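Local coordinates for protein putative RnfG subunit of electron transport complex (Thermotoga maritima, PDB 3DCZ) that probably serves as the FMN-carrying subunit of a membrane-bound complex that couples electron transfer to the translocation of ions across the membrane, at residues V98-C103 with N196-Y201; R139-V144 with A190-L195; A23-I28 with E49-T54; T58-E63 with V68-L73. All coordinates share one frame; numbering follows the deposited sequence.

Contact 1: V98-C103 with N196-Y201; sequences VTVVAC and NLMYRY
Val100 O, a carbonyl oxygen of strand 98-107, is approached by two neighbouring atoms of one side chain: the methyl carbon CE of Met198 lies 3.9 Å from Val100 O, and the selenium SE of Met198 is 4.0 Å from it. Neither is a hydrogen bond; both are van der Waals contacts of a residue built as selenomethionine. The selenium also rests on a methyl group one step along the same face, Met198 SE standing 3.9 Å from Ala102 CB. The shape of the side chain explains this double touch. It runs straight out from helix 188-206 through CG (chi2 -180°), then bends at the selenium (chi3 -99°), which turns CE back toward the start of the strand and brings it 4.4 Å from Val100 CB. A single helix residue thus spans two alternate strand residues, Val100 and Ala102, whose side chains both point at the helix. Val101 and Cys103 point the other way and pack on helix 22-31, so strand 98-107, next to the last strand of the antiparallel sheet, has helix 188-206 on one face and helix 22-31 on the other. Leu87, on the adjoining strand 83-90, also touches Met198. The contact is buried and apolar, made by a flexible, unbranched chain against small groups, which implies that shape and dispersion, rather than directional bonds, join helix and sheet at this point.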
loop_
_atom_site.group_PDB
_atom_site.type_symbol
_atom_site.label_atom_id
_atom_site.label_comp_id
_atom_site.label_asym_id
_atom_site.label_seq_id
_atom_site.Cartn_x
_atom_site.Cartn_y
_atom_site.Cartn_z
ATOM N N VAL A 98 -4.576 -3.744 -13.851
ATOM C CA VAL A 98 -3.663 -3.465 -12.718
ATOM C C VAL A 98 -4.413 -3.199 -11.417
ATOM O O VAL A 98 -5.403 -2.468 -11.383
ATOM C CB VAL A 98 -2.710 -2.259 -12.987
ATOM C CG1 VAL A 98 -1.798 -1.991 -11.785
ATOM C CG2 VAL A 98 -1.873 -2.493 -14.260
ATOM N N THR A 99 -3.907 -3.784 -10.332
ATOM C CA THR A 99 -4.351 -3.508 -8.994
ATOM C C THR A 99 -3.129 -3.217 -8.104
ATOM O O THR A 99 -2.113 -3.919 -8.191
ATOM C CB THR A 99 -5.101 -4.714 -8.371
ATOM O OG1 THR A 99 -6.272 -4.975 -9.153
ATOM C CG2 THR A 99 -5.526 -4.434 -6.931
ATOM N N VAL A 100 -3.254 -2.233 -7.225
ATOM C CA VAL A 100 -2.194 -1.931 -6.268
ATOM C C VAL A 100 -2.617 -2.503 -4.886
ATOM O O VAL A 100 -3.701 -2.143 -4.394
ATOM C CB VAL A 100 -1.996 -0.403 -6.072
ATOM C CG1 VAL A 100 -0.822 -0.154 -5.098
ATOM C CG2 VAL A 100 -1.751 0.300 -7.408
ATOM N N VAL A 101 -1.778 -3.355 -4.283
ATOM C CA VAL A 101 -2.034 -3.949 -2.951
ATOM C C VAL A 101 -1.116 -3.199 -1.991
ATOM O O VAL A 101 0.033 -2.894 -2.330
ATOM C CB VAL A 101 -1.701 -5.484 -2.935
ATOM C CG1 VAL A 101 -1.916 -6.054 -1.541
ATOM C CG2 VAL A 101 -2.577 -6.200 -4.022
ATOM N N ALA A 102 -1.609 -2.853 -0.825
ATOM C CA ALA A 102 -0.814 -2.110 0.145
ATOM C C ALA A 102 -1.175 -2.500 1.556
ATOM O O ALA A 102 -2.304 -2.880 1.817
ATOM C CB ALA A 102 -0.959 -0.605 -0.052
ATOM N N CYS A 103 -0.200 -2.380 2.445
ATOM C CA CYS A 103 -0.354 -2.666 3.859
ATOM C C CYS A 103 -0.065 -1.376 4.636
ATOM O O CYS A 103 0.977 -0.737 4.471
ATOM C CB CYS A 103 0.643 -3.750 4.334
ATOM S SG CYS A 103 0.625 -3.947 6.139
ATOM N N ASN A 196 -3.096 6.968 -1.940
ATOM C CA ASN A 196 -3.745 8.045 -1.247
ATOM C C ASN A 196 -5.230 7.751 -0.979
ATOM O O ASN A 196 -5.775 8.096 0.063
ATOM C CB ASN A 196 -3.605 9.337 -2.036
ATOM C CG ASN A 196 -2.253 9.995 -1.877
ATOM O OD1 ASN A 196 -1.601 9.864 -0.824
ATOM N ND2 ASN A 196 -1.852 10.753 -2.889
ATOM N N LEU A 197 -5.907 7.131 -1.940
ATOM C CA LEU A 197 -7.295 6.755 -1.733
ATOM C C LEU A 197 -7.481 5.693 -0.669
ATOM O O LEU A 197 -8.443 5.739 0.115
ATOM C CB LEU A 197 -7.936 6.318 -3.059
ATOM C CG LEU A 197 -8.121 7.422 -4.100
ATOM C CD1 LEU A 197 -8.657 6.799 -5.385
ATOM C CD2 LEU A 197 -9.037 8.479 -3.523
HETATM N N MSE A 198 -6.602 4.693 -0.664
HETATM C CA MSE A 198 -6.675 3.648 0.341
HETATM C C MSE A 198 -6.503 4.237 1.744
HETATM O O MSE A 198 -7.201 3.868 2.677
HETATM C CB MSE A 198 -5.611 2.577 0.046
HETATM C CG MSE A 198 -6.043 1.601 -1.013
HETATM SE SE MSE A 198 -4.586 0.269 -1.284
HETATM C CE MSE A 198 -4.206 1.250 -2.607
ATOM N N TYR A 199 -5.577 5.185 1.864
ATOM C CA TYR A 199 -5.380 5.894 3.134
ATOM C C TYR A 199 -6.630 6.678 3.534
ATOM O O TYR A 199 -7.074 6.603 4.688
ATOM C CB TYR A 199 -4.162 6.789 3.046
ATOM C CG TYR A 199 -3.928 7.621 4.281
ATOM C CD1 TYR A 199 -3.425 7.047 5.468
ATOM C CD2 TYR A 199 -4.182 8.992 4.271
ATOM C CE1 TYR A 199 -3.210 7.843 6.601
ATOM C CE2 TYR A 199 -3.970 9.766 5.406
ATOM C CZ TYR A 199 -3.478 9.182 6.556
ATOM O OH TYR A 199 -3.227 9.997 7.668
ATOM N N ARG A 200 -7.222 7.395 2.575
ATOM C CA ARG A 200 -8.460 8.101 2.836
ATOM C C ARG A 200 -9.520 7.171 3.376
ATOM O O ARG A 200 -10.178 7.469 4.359
ATOM C CB ARG A 200 -8.963 8.755 1.587
ATOM C CG ARG A 200 -8.382 10.085 1.340
ATOM C CD ARG A 200 -9.069 10.702 0.125
ATOM N NE ARG A 200 -10.508 10.911 0.278
ATOM C CZ ARG A 200 -11.318 11.353 -0.697
ATOM N NH1 ARG A 200 -10.859 11.558 -1.926
ATOM N NH2 ARG A 200 -12.579 11.569 -0.463
ATOM N N TYR A 201 -9.670 6.037 2.717
ATOM C CA TYR A 201 -10.687 5.072 3.130
ATOM C C TYR A 201 -10.421 4.551 4.538
ATOM O O TYR A 201 -11.309 4.545 5.360
ATOM C CB TYR A 201 -10.740 3.918 2.109
ATOM C CG TYR A 201 -11.758 2.873 2.501
ATOM C CD1 TYR A 201 -13.082 2.999 2.105
ATOM C CD2 TYR A 201 -11.412 1.801 3.320
ATOM C CE1 TYR A 201 -14.050 2.074 2.479
ATOM C CE2 TYR A 201 -12.390 0.855 3.682
ATOM C CZ TYR A 201 -13.699 1.014 3.249
ATOM O OH TYR A 201 -14.675 0.105 3.588
#

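Contact 2: R139-V144 with A190-L195; sequences RRFFPV and AVVTAL. With EDO (1,2-ethanediol), chain E.
Phe141, in the loop that leads from strand 110-120 toward helix 146-151, packs its ring against helix 188-206. One side of the ring does the work. Phe141 CE2 lies 3.6 Å from Val191 CG1, the closest approach of the contact, and 4.0 Å from Val192 CG2. Phe141 CD2 meets Leu195 CD1 at 4.1 Å, one helical turn beyond Val191. With CG beside its backbone N (chi1 -69°), the ring is sent across the helix surface, crossing the side chains of Val191 and Leu195 at about a right angle. Within the FMN-binding domain the ring joins this loop to helix 188-206, whose Leu195 also touches Ala102 and Val116 of the antiparallel sheet. Cutting Phe141 back to an alanine would probably open a gap over Val191 CG1 and Leu195 CD1 and let the loop shift against the helix. One of the two modelled Arg139 conformers binds a 1,2-ethanediol, probably from the crystallisation liquor, through NH1 and NH2, which is doubtful as a feature of the protein. Lys170 NZ hydrogen-bonds to the carbonyl oxygens of both Arg139 and Phe142.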
loop_
_atom_site.group_PDB
_atom_site.type_symbol
_atom_site.label_atom_id
_atom_site.label_comp_id
_atom_site.label_asym_id
_atom_site.label_seq_id
_atom_site.Cartn_x
_atom_site.Cartn_y
_atom_site.Cartn_z
ATOM N N ARG A 139 10.051 -0.282 -4.470
ATOM C CA ARG A 139 10.534 0.009 -3.113
ATOM C C ARG A 139 10.711 1.508 -2.891
ATOM O O ARG A 139 10.872 1.935 -1.786
ATOM C CB ARG A 139 11.845 -0.742 -2.790
ATOM C CG ARG A 139 11.648 -2.214 -2.588
ATOM C CD ARG A 139 12.938 -3.007 -2.285
ATOM N NE ARG A 139 12.643 -4.424 -2.470
ATOM C CZ ARG A 139 11.930 -5.166 -1.621
ATOM N NH1 ARG A 139 11.532 -4.687 -0.465
ATOM N NH2 ARG A 139 11.645 -6.411 -1.920
ATOM N N ARG A 140 10.674 2.299 -3.961
ATOM C CA ARG A 140 10.702 3.757 -3.818
ATOM C C ARG A 140 9.434 4.271 -3.120
ATOM O O ARG A 140 9.437 5.394 -2.604
ATOM C CB ARG A 140 10.850 4.452 -5.184
ATOM C CG ARG A 140 12.145 4.147 -5.935
ATOM C CD ARG A 140 13.329 4.669 -5.174
ATOM N NE ARG A 140 14.600 4.556 -5.907
ATOM C CZ ARG A 140 15.083 5.453 -6.765
ATOM N NH1 ARG A 140 14.420 6.551 -7.078
ATOM N NH2 ARG A 140 16.258 5.231 -7.334
ATOM N N PHE A 141 8.393 3.436 -3.090
ATOM C CA PHE A 141 7.065 3.847 -2.589
ATOM C C PHE A 141 6.836 3.543 -1.092
ATOM O O PHE A 141 5.803 3.922 -0.536
ATOM C CB PHE A 141 5.958 3.158 -3.394
ATOM C CG PHE A 141 5.835 3.628 -4.806
ATOM C CD1 PHE A 141 6.758 3.223 -5.760
ATOM C CD2 PHE A 141 4.817 4.463 -5.193
ATOM C CE1 PHE A 141 6.645 3.631 -7.089
ATOM C CE2 PHE A 141 4.710 4.880 -6.507
ATOM C CZ PHE A 141 5.611 4.464 -7.442
ATOM N N PHE A 142 7.746 2.828 -0.439
ATOM C CA PHE A 142 7.542 2.451 0.961
ATOM C C PHE A 142 8.840 2.181 1.694
ATOM O O PHE A 142 9.858 1.908 1.061
ATOM C CB PHE A 142 6.682 1.201 1.035
ATOM C CG PHE A 142 7.289 0.022 0.347
ATOM C CD1 PHE A 142 8.129 -0.850 1.016
ATOM C CD2 PHE A 142 6.956 -0.262 -0.954
ATOM C CE1 PHE A 142 8.629 -1.973 0.360
ATOM C CE2 PHE A 142 7.461 -1.361 -1.593
ATOM C CZ PHE A 142 8.288 -2.221 -0.933
ATOM N N PRO A 143 8.817 2.252 3.025
ATOM C CA PRO A 143 7.713 2.630 3.891
ATOM C C PRO A 143 7.570 4.169 3.920
ATOM O O PRO A 143 8.520 4.894 3.564
ATOM C CB PRO A 143 8.137 2.077 5.248
ATOM C CG PRO A 143 9.608 2.151 5.233
ATOM C CD PRO A 143 10.036 1.988 3.807
ATOM N N VAL A 144 6.417 4.647 4.387
ATOM C CA VAL A 144 6.174 6.074 4.588
ATOM C C VAL A 144 5.579 6.255 5.978
ATOM O O VAL A 144 4.593 5.580 6.339
ATOM C CB VAL A 144 5.242 6.668 3.501
ATOM C CG1 VAL A 144 4.898 8.140 3.829
ATOM C CG2 VAL A 144 5.877 6.547 2.043
ATOM N N ALA A 190 -0.344 7.245 -10.867
ATOM C CA ALA A 190 -1.545 6.445 -10.676
ATOM C C ALA A 190 -1.394 5.581 -9.432
ATOM O O ALA A 190 -2.327 5.399 -8.654
ATOM C CB ALA A 190 -1.840 5.568 -11.933
ATOM N N VAL A 191 -0.198 5.046 -9.228
ATOM C CA VAL A 191 0.084 4.264 -7.994
ATOM C C VAL A 191 -0.084 5.132 -6.741
ATOM O O VAL A 191 -0.745 4.736 -5.782
ATOM C CB VAL A 191 1.477 3.630 -8.010
ATOM C CG1 VAL A 191 1.759 2.837 -6.684
ATOM C CG2 VAL A 191 1.629 2.718 -9.231
ATOM N N VAL A 192 0.539 6.304 -6.739
ATOM C CA VAL A 192 0.389 7.253 -5.642
ATOM C C VAL A 192 -1.085 7.597 -5.388
ATOM O O VAL A 192 -1.545 7.657 -4.248
ATOM C CB VAL A 192 1.247 8.504 -5.928
ATOM C CG1 VAL A 192 0.774 9.753 -5.149
ATOM C CG2 VAL A 192 2.707 8.183 -5.651
ATOM N N THR A 193 -1.854 7.802 -6.460
ATOM C CA THR A 193 -3.269 8.150 -6.301
ATOM C C THR A 193 -4.020 7.032 -5.594
ATOM O O THR A 193 -4.769 7.276 -4.631
ATOM C CB THR A 193 -3.900 8.466 -7.661
ATOM O OG1 THR A 193 -3.299 9.671 -8.183
ATOM C CG2 THR A 193 -5.407 8.700 -7.541
ATOM N N ALA A 194 -3.836 5.806 -6.079
ATOM C CA ALA A 194 -4.431 4.621 -5.446
ATOM C C ALA A 194 -4.085 4.530 -3.941
ATOM O O ALA A 194 -4.955 4.329 -3.077
ATOM C CB ALA A 194 -3.996 3.352 -6.193
ATOM N N LEU A 195 -2.812 4.714 -3.630
ATOM C CA LEU A 195 -2.326 4.674 -2.240
ATOM C C LEU A 195 -3.011 5.760 -1.391
ATOM O O LEU A 195 -3.470 5.504 -0.272
ATOM C CB LEU A 195 -0.798 4.837 -2.217
ATOM C CG LEU A 195 -0.059 3.602 -2.724
ATOM C CD1 LEU A 195 1.441 3.926 -2.853
ATOM C CD2 LEU A 195 -0.298 2.358 -1.806
HETATM C C1 EDO E . 10.474 -6.764 2.429
HETATM O O1 EDO E . 9.923 -5.671 1.724
HETATM C C2 EDO E . 10.296 -8.039 1.638
HETATM O O2 EDO E . 11.178 -8.090 0.513
#

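Contact 3: A23-I28 with E49-T54; sequences AKLSAI and EIVKKT
Leu25 reaches Val51 because its CG stands anti to the backbone N (chi1 -175°), which swings CD1 across to the neighbouring helix although its CB sets off to the flank. Val51, at chi1 169°, holds CG1 opposite its own backbone N and turns CG2 toward the partner helix, where it takes most of the contact. Leu25 CD1 lies 4.1 Å from Val51 CG2, the two side chains crossing at a slant. Ile28, one turn later, meets the same methyl end-on: Ile28 CG2 and Ile28 CD1 each stand 3.9 Å from Val51 CG2. One valine methyl is therefore held between residues three apart on helix 22-31. This is helix-helix packing in the N-terminal part of the chain, joining helix 22-31 to helix 44-54. Helix 22-31 in turn rests on the sheet, with Ala23 and Ala27 touching strand 110-120, while helix 44-54 approaches strand 67-77 through Ile50 and Thr54. Around Val51 the packing continues with Ile56, and around Ile28 with Ile47 and Tyr74. Near the end of helix 44-54, Ile50 O is gripped twice, by Thr54 OG1 at 2.7 Å and by Thr54 N at 2.9 Å. The two donors come from opposite faces of the carbonyl, the hydroxyl oxygen lying 35° out of its plane. Lys24 is buried and fully extended, and its NZ makes hydrogen bonds with Ile56 O, Thr58 OG1 and Tyr74 OH, an oxygen-lined setting that would probably favour a charged amine.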
loop_
_atom_site.group_PDB
_atom_site.type_symbol
_atom_site.label_atom_id
_atom_site.label_comp_id
_atom_site.label_asym_id
_atom_site.label_seq_id
_atom_site.Cartn_x
_atom_site.Cartn_y
_atom_site.Cartn_z
ATOM N N ALA A 23 -1.304 -14.785 -7.475
ATOM C CA ALA A 23 -0.786 -13.399 -7.513
ATOM C C ALA A 23 -1.289 -12.558 -6.338
ATOM O O ALA A 23 -0.530 -11.846 -5.671
ATOM C CB ALA A 23 -1.157 -12.711 -8.814
ATOM N N LYS A 24 -2.587 -12.619 -6.085
ATOM C CA LYS A 24 -3.161 -11.818 -4.995
ATOM C C LYS A 24 -2.587 -12.236 -3.634
ATOM O O LYS A 24 -2.132 -11.399 -2.841
ATOM C CB LYS A 24 -4.687 -11.931 -4.987
ATOM C CG LYS A 24 -5.331 -11.068 -3.936
ATOM C CD LYS A 24 -6.848 -11.084 -4.008
ATOM C CE LYS A 24 -7.436 -10.322 -2.837
ATOM N NZ LYS A 24 -8.944 -10.285 -2.933
ATOM N N LEU A 25 -2.624 -13.541 -3.356
ATOM C CA LEU A 25 -2.103 -14.054 -2.102
ATOM C C LEU A 25 -0.615 -13.738 -1.955
ATOM O O LEU A 25 -0.151 -13.354 -0.876
ATOM C CB LEU A 25 -2.380 -15.564 -1.969
ATOM C CG LEU A 25 -1.981 -16.187 -0.647
ATOM C CD1 LEU A 25 -2.702 -15.524 0.526
ATOM C CD2 LEU A 25 -2.313 -17.707 -0.688
ATOM N N SER A 26 0.131 -13.865 -3.040
ATOM C CA SER A 26 1.556 -13.537 -3.032
ATOM C C SER A 26 1.773 -12.059 -2.661
ATOM O O SER A 26 2.652 -11.714 -1.859
ATOM C CB SER A 26 2.156 -13.830 -4.407
ATOM O OG SER A 26 3.474 -13.330 -4.506
ATOM N N ALA A 27 0.967 -11.176 -3.251
ATOM C CA ALA A 27 1.030 -9.740 -2.957
ATOM C C ALA A 27 0.710 -9.424 -1.511
ATOM O O ALA A 27 1.362 -8.573 -0.891
ATOM C CB ALA A 27 0.114 -8.917 -3.908
ATOM N N ILE A 28 -0.330 -10.067 -0.969
ATOM C CA ILE A 28 -0.715 -9.799 0.407
ATOM C C ILE A 28 0.405 -10.262 1.344
ATOM O O ILE A 28 0.755 -9.565 2.300
ATOM C CB ILE A 28 -2.031 -10.494 0.727
ATOM C CG1 ILE A 28 -3.128 -9.851 -0.107
ATOM C CG2 ILE A 28 -2.352 -10.434 2.265
ATOM C CD1 ILE A 28 -4.515 -10.582 -0.014
ATOM N N GLU A 49 -4.590 -18.268 6.018
ATOM C CA GLU A 49 -5.825 -18.615 6.711
ATOM C C GLU A 49 -6.748 -17.403 6.838
ATOM O O GLU A 49 -7.960 -17.502 6.591
ATOM C CB GLU A 49 -5.520 -19.228 8.074
ATOM C CG GLU A 49 -4.937 -20.642 7.950
ATOM C CD GLU A 49 -4.389 -21.195 9.252
ATOM O OE1 GLU A 49 -4.453 -20.497 10.287
ATOM O OE2 GLU A 49 -3.892 -22.339 9.235
ATOM N N ILE A 50 -6.173 -16.259 7.198
ATOM C CA ILE A 50 -6.954 -15.033 7.348
ATOM C C ILE A 50 -7.542 -14.590 6.008
ATOM O O ILE A 50 -8.707 -14.198 5.898
ATOM C CB ILE A 50 -6.122 -13.915 8.028
ATOM C CG1 ILE A 50 -5.896 -14.231 9.516
ATOM C CG2 ILE A 50 -6.788 -12.538 7.847
ATOM C CD1 ILE A 50 -4.855 -13.309 10.126
ATOM N N VAL A 51 -6.738 -14.626 4.963
ATOM C CA VAL A 51 -7.234 -14.242 3.654
ATOM C C VAL A 51 -8.374 -15.169 3.204
ATOM O O VAL A 51 -9.423 -14.690 2.721
ATOM C CB VAL A 51 -6.084 -14.251 2.615
ATOM C CG1 VAL A 51 -6.640 -14.114 1.235
ATOM C CG2 VAL A 51 -5.068 -13.117 2.936
ATOM N N LYS A 52 -8.195 -16.481 3.364
ATOM C CA LYS A 52 -9.239 -17.442 2.974
ATOM C C LYS A 52 -10.520 -17.261 3.797
ATOM O O LYS A 52 -11.623 -17.257 3.259
ATOM C CB LYS A 52 -8.699 -18.872 3.037
ATOM C CG LYS A 52 -7.885 -19.242 1.769
ATOM C CD LYS A 52 -6.940 -20.402 1.987
ATOM C CE LYS A 52 -6.262 -20.845 0.687
ATOM N NZ LYS A 52 -7.064 -21.858 -0.053
ATOM N N LYS A 53 -10.377 -17.091 5.101
ATOM C CA LYS A 53 -11.528 -16.876 5.992
ATOM C C LYS A 53 -12.259 -15.549 5.712
ATOM O O LYS A 53 -13.473 -15.462 5.790
ATOM C CB LYS A 53 -11.061 -16.919 7.450
ATOM C CG LYS A 53 -12.155 -16.715 8.491
ATOM C CD LYS A 53 -11.555 -16.721 9.911
ATOM C CE LYS A 53 -12.629 -16.586 10.990
ATOM N NZ LYS A 53 -12.045 -16.593 12.375
ATOM N N THR A 54 -11.509 -14.499 5.411
ATOM C CA THR A 54 -12.101 -13.193 5.127
ATOM C C THR A 54 -12.767 -13.209 3.751
ATOM O O THR A 54 -13.817 -12.605 3.557
ATOM C CB THR A 54 -11.033 -12.090 5.170
ATOM O OG1 THR A 54 -10.338 -12.111 6.424
ATOM C CG2 THR A 54 -11.646 -10.715 4.985
#

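Contact 4: T58-E63 with V68-L73; sequences TVVLKE and VVLGPL
Leu61 lays its CD1 methyl over the backbone of Gly71, with Leu61 CD1 only 3.5 Å from Gly71 CA, tighter than normal carbon contact. Its CG lies opposite the carbonyl carbon, beside the backbone N (chi1 -70°), which puts CD1 there. The same methyl meets Val69 CG1 at 4.2 Å. A side chain on Gly71 would run into Leu61 CG, so the glycine suits this spot. On the other face Val60 forks over two residues: Val60 CG1 touches Val68 CG1 at 3.8 Å, the side chains crossing at about a right angle, and Val60 CG2 reaches Leu70 CD2 at 4.0 Å. Without the two methyls of Leu61, an alanine here would probably leave Gly71 CA uncovered and a gap beside Val69 CG1 and Tyr201. Outward from this centre the backbones take over. Val69 O accepts two bonds: Lys62 N, at 3.2 Å, points nearly straight at it (167°), while the bond from Leu61 N, at 2.9 Å, is more bent (145°). Val69 N returns a bond to Lys62 O at 2.9 Å. Further along, Val59 and Gly71 form a reciprocal pair. At the polar edge Lys62 carries its NZ away to a salt bridge with Glu204 on helix 188-206. Just after Gly71 a cis peptide bond to Pro72 follows, where the chain turns a corner. Leu61 and Lys62 both facing Val69 make a classic beta bulge, here set in the antiparallel hairpin of strands 59-64 and 67-77 at one margin of the five-stranded sheet.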
loop_
_atom_site.group_PDB
_atom_site.type_symbol
_atom_site.label_atom_id
_atom_site.label_comp_id
_atom_site.label_asym_id
_atom_site.label_seq_id
_atom_site.Cartn_x
_atom_site.Cartn_y
_atom_site.Cartn_z
ATOM N N THR A 58 -12.224 -10.198 -4.809
ATOM C CA THR A 58 -11.994 -8.743 -4.815
ATOM C C THR A 58 -13.314 -8.073 -5.135
ATOM O O THR A 58 -13.930 -8.382 -6.145
ATOM C CB THR A 58 -10.879 -8.328 -5.793
ATOM O OG1 THR A 58 -9.638 -8.907 -5.346
ATOM C CG2 THR A 58 -10.717 -6.818 -5.870
ATOM N N VAL A 59 -13.716 -7.179 -4.230
ATOM C CA VAL A 59 -14.961 -6.428 -4.323
ATOM C C VAL A 59 -14.684 -4.932 -4.161
ATOM O O VAL A 59 -13.713 -4.547 -3.531
ATOM C CB VAL A 59 -15.955 -6.894 -3.251
ATOM C CG1 VAL A 59 -16.404 -8.301 -3.552
ATOM C CG2 VAL A 59 -15.315 -6.811 -1.850
ATOM N N VAL A 60 -15.520 -4.091 -4.763
ATOM C CA VAL A 60 -15.392 -2.643 -4.534
ATOM C C VAL A 60 -15.875 -2.280 -3.122
ATOM O O VAL A 60 -17.033 -2.587 -2.732
ATOM C CB VAL A 60 -16.176 -1.832 -5.549
ATOM C CG1 VAL A 60 -16.144 -0.320 -5.186
ATOM C CG2 VAL A 60 -15.646 -2.102 -6.983
ATOM N N LEU A 61 -15.004 -1.589 -2.399
ATOM C CA LEU A 61 -15.414 -0.963 -1.116
ATOM C C LEU A 61 -15.943 0.444 -1.255
ATOM O O LEU A 61 -16.983 0.781 -0.677
ATOM C CB LEU A 61 -14.266 -0.946 -0.128
ATOM C CG LEU A 61 -13.845 -2.283 0.429
ATOM C CD1 LEU A 61 -12.491 -2.096 1.204
ATOM C CD2 LEU A 61 -14.914 -2.916 1.268
ATOM N N LYS A 62 -15.266 1.267 -2.045
ATOM C CA LYS A 62 -15.705 2.650 -2.261
ATOM C C LYS A 62 -15.133 3.196 -3.552
ATOM O O LYS A 62 -13.946 2.962 -3.867
ATOM C CB LYS A 62 -15.284 3.560 -1.116
ATOM C CG LYS A 62 -15.850 4.967 -1.239
ATOM C CD LYS A 62 -15.927 5.632 0.135
ATOM C CE LYS A 62 -16.464 7.069 0.030
ATOM N NZ LYS A 62 -16.790 7.615 1.389
ATOM N N GLU A 63 -15.986 3.872 -4.318
ATOM C CA GLU A 63 -15.572 4.551 -5.501
ATOM C C GLU A 63 -15.424 6.037 -5.190
ATOM O O GLU A 63 -16.331 6.620 -4.595
ATOM C CB GLU A 63 -16.622 4.344 -6.634
ATOM C CG GLU A 63 -16.169 4.855 -7.970
ATOM C CD GLU A 63 -17.198 4.778 -9.088
ATOM O OE1 GLU A 63 -18.348 4.398 -8.839
ATOM O OE2 GLU A 63 -16.826 5.196 -10.215
ATOM N N VAL A 68 -10.603 3.905 -7.167
ATOM C CA VAL A 68 -11.457 2.922 -6.506
ATOM C C VAL A 68 -10.650 2.164 -5.447
ATOM O O VAL A 68 -9.528 1.748 -5.688
ATOM C CB VAL A 68 -12.022 1.897 -7.542
ATOM C CG1 VAL A 68 -12.967 0.895 -6.818
ATOM C CG2 VAL A 68 -12.749 2.580 -8.686
ATOM N N VAL A 69 -11.244 2.022 -4.267
ATOM C CA VAL A 69 -10.700 1.189 -3.206
ATOM C C VAL A 69 -11.422 -0.147 -3.186
ATOM O O VAL A 69 -12.655 -0.210 -3.254
ATOM C CB VAL A 69 -10.806 1.905 -1.851
ATOM C CG1 VAL A 69 -10.404 0.969 -0.705
ATOM C CG2 VAL A 69 -9.935 3.210 -1.873
ATOM N N LEU A 70 -10.607 -1.195 -3.188
ATOM C CA LEU A 70 -11.053 -2.565 -3.352
ATOM C C LEU A 70 -10.840 -3.362 -2.090
ATOM O O LEU A 70 -9.802 -3.252 -1.437
ATOM C CB LEU A 70 -10.278 -3.181 -4.496
ATOM C CG LEU A 70 -10.388 -2.467 -5.833
ATOM C CD1 LEU A 70 -9.336 -2.988 -6.830
ATOM C CD2 LEU A 70 -11.777 -2.698 -6.421
ATOM N N GLY A 71 -11.820 -4.183 -1.750
ATOM C CA GLY A 71 -11.726 -5.020 -0.547
ATOM C C GLY A 71 -11.765 -6.490 -0.920
ATOM O O GLY A 71 -11.633 -6.860 -2.082
ATOM N N PRO A 72 -11.951 -7.355 0.077
ATOM C CA PRO A 72 -12.145 -7.033 1.472
ATOM C C PRO A 72 -11.016 -6.284 2.131
ATOM O O PRO A 72 -9.874 -6.325 1.680
ATOM C CB PRO A 72 -12.219 -8.435 2.138
ATOM C CG PRO A 72 -12.566 -9.348 1.093
ATOM C CD PRO A 72 -11.995 -8.809 -0.173
ATOM N N LEU A 73 -11.354 -5.610 3.229
ATOM C CA LEU A 73 -10.349 -5.041 4.111
ATOM C C LEU A 73 -9.813 -6.233 4.913
ATOM O O LEU A 73 -10.530 -6.795 5.740
ATOM C CB LEU A 73 -11.021 -4.023 5.038
ATOM C CG LEU A 73 -10.091 -3.397 6.059
ATOM C CD1 LEU A 73 -8.916 -2.699 5.392
ATOM C CD2 LEU A 73 -10.862 -2.443 6.941
#

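Contacts 1 and 2 sit on successive turns of helix 188-206, their centres about 8 Å apart, and merge where Ala102 CB meets Leu195 CD2 at 3.5 Å. Contact 4 reaches the same helix from the first hairpin of the sheet, Val69 CG2 lying 3.5 Å from Leu197 O. Contact 3 belongs to the sheet's other face: Ala27 CB packs on Val101 CG2 at 3.8 Å, and Lys24 NZ is 2.9 Å from Thr58 OG1, a probable hydrogen bond to contact 4. Contacts 2 and 3 do not touch. Thr185, predicted to carry FMN through its phosphate, falls in the unmodelled 181-186 shortly before helix 188-206, and no FMN is present.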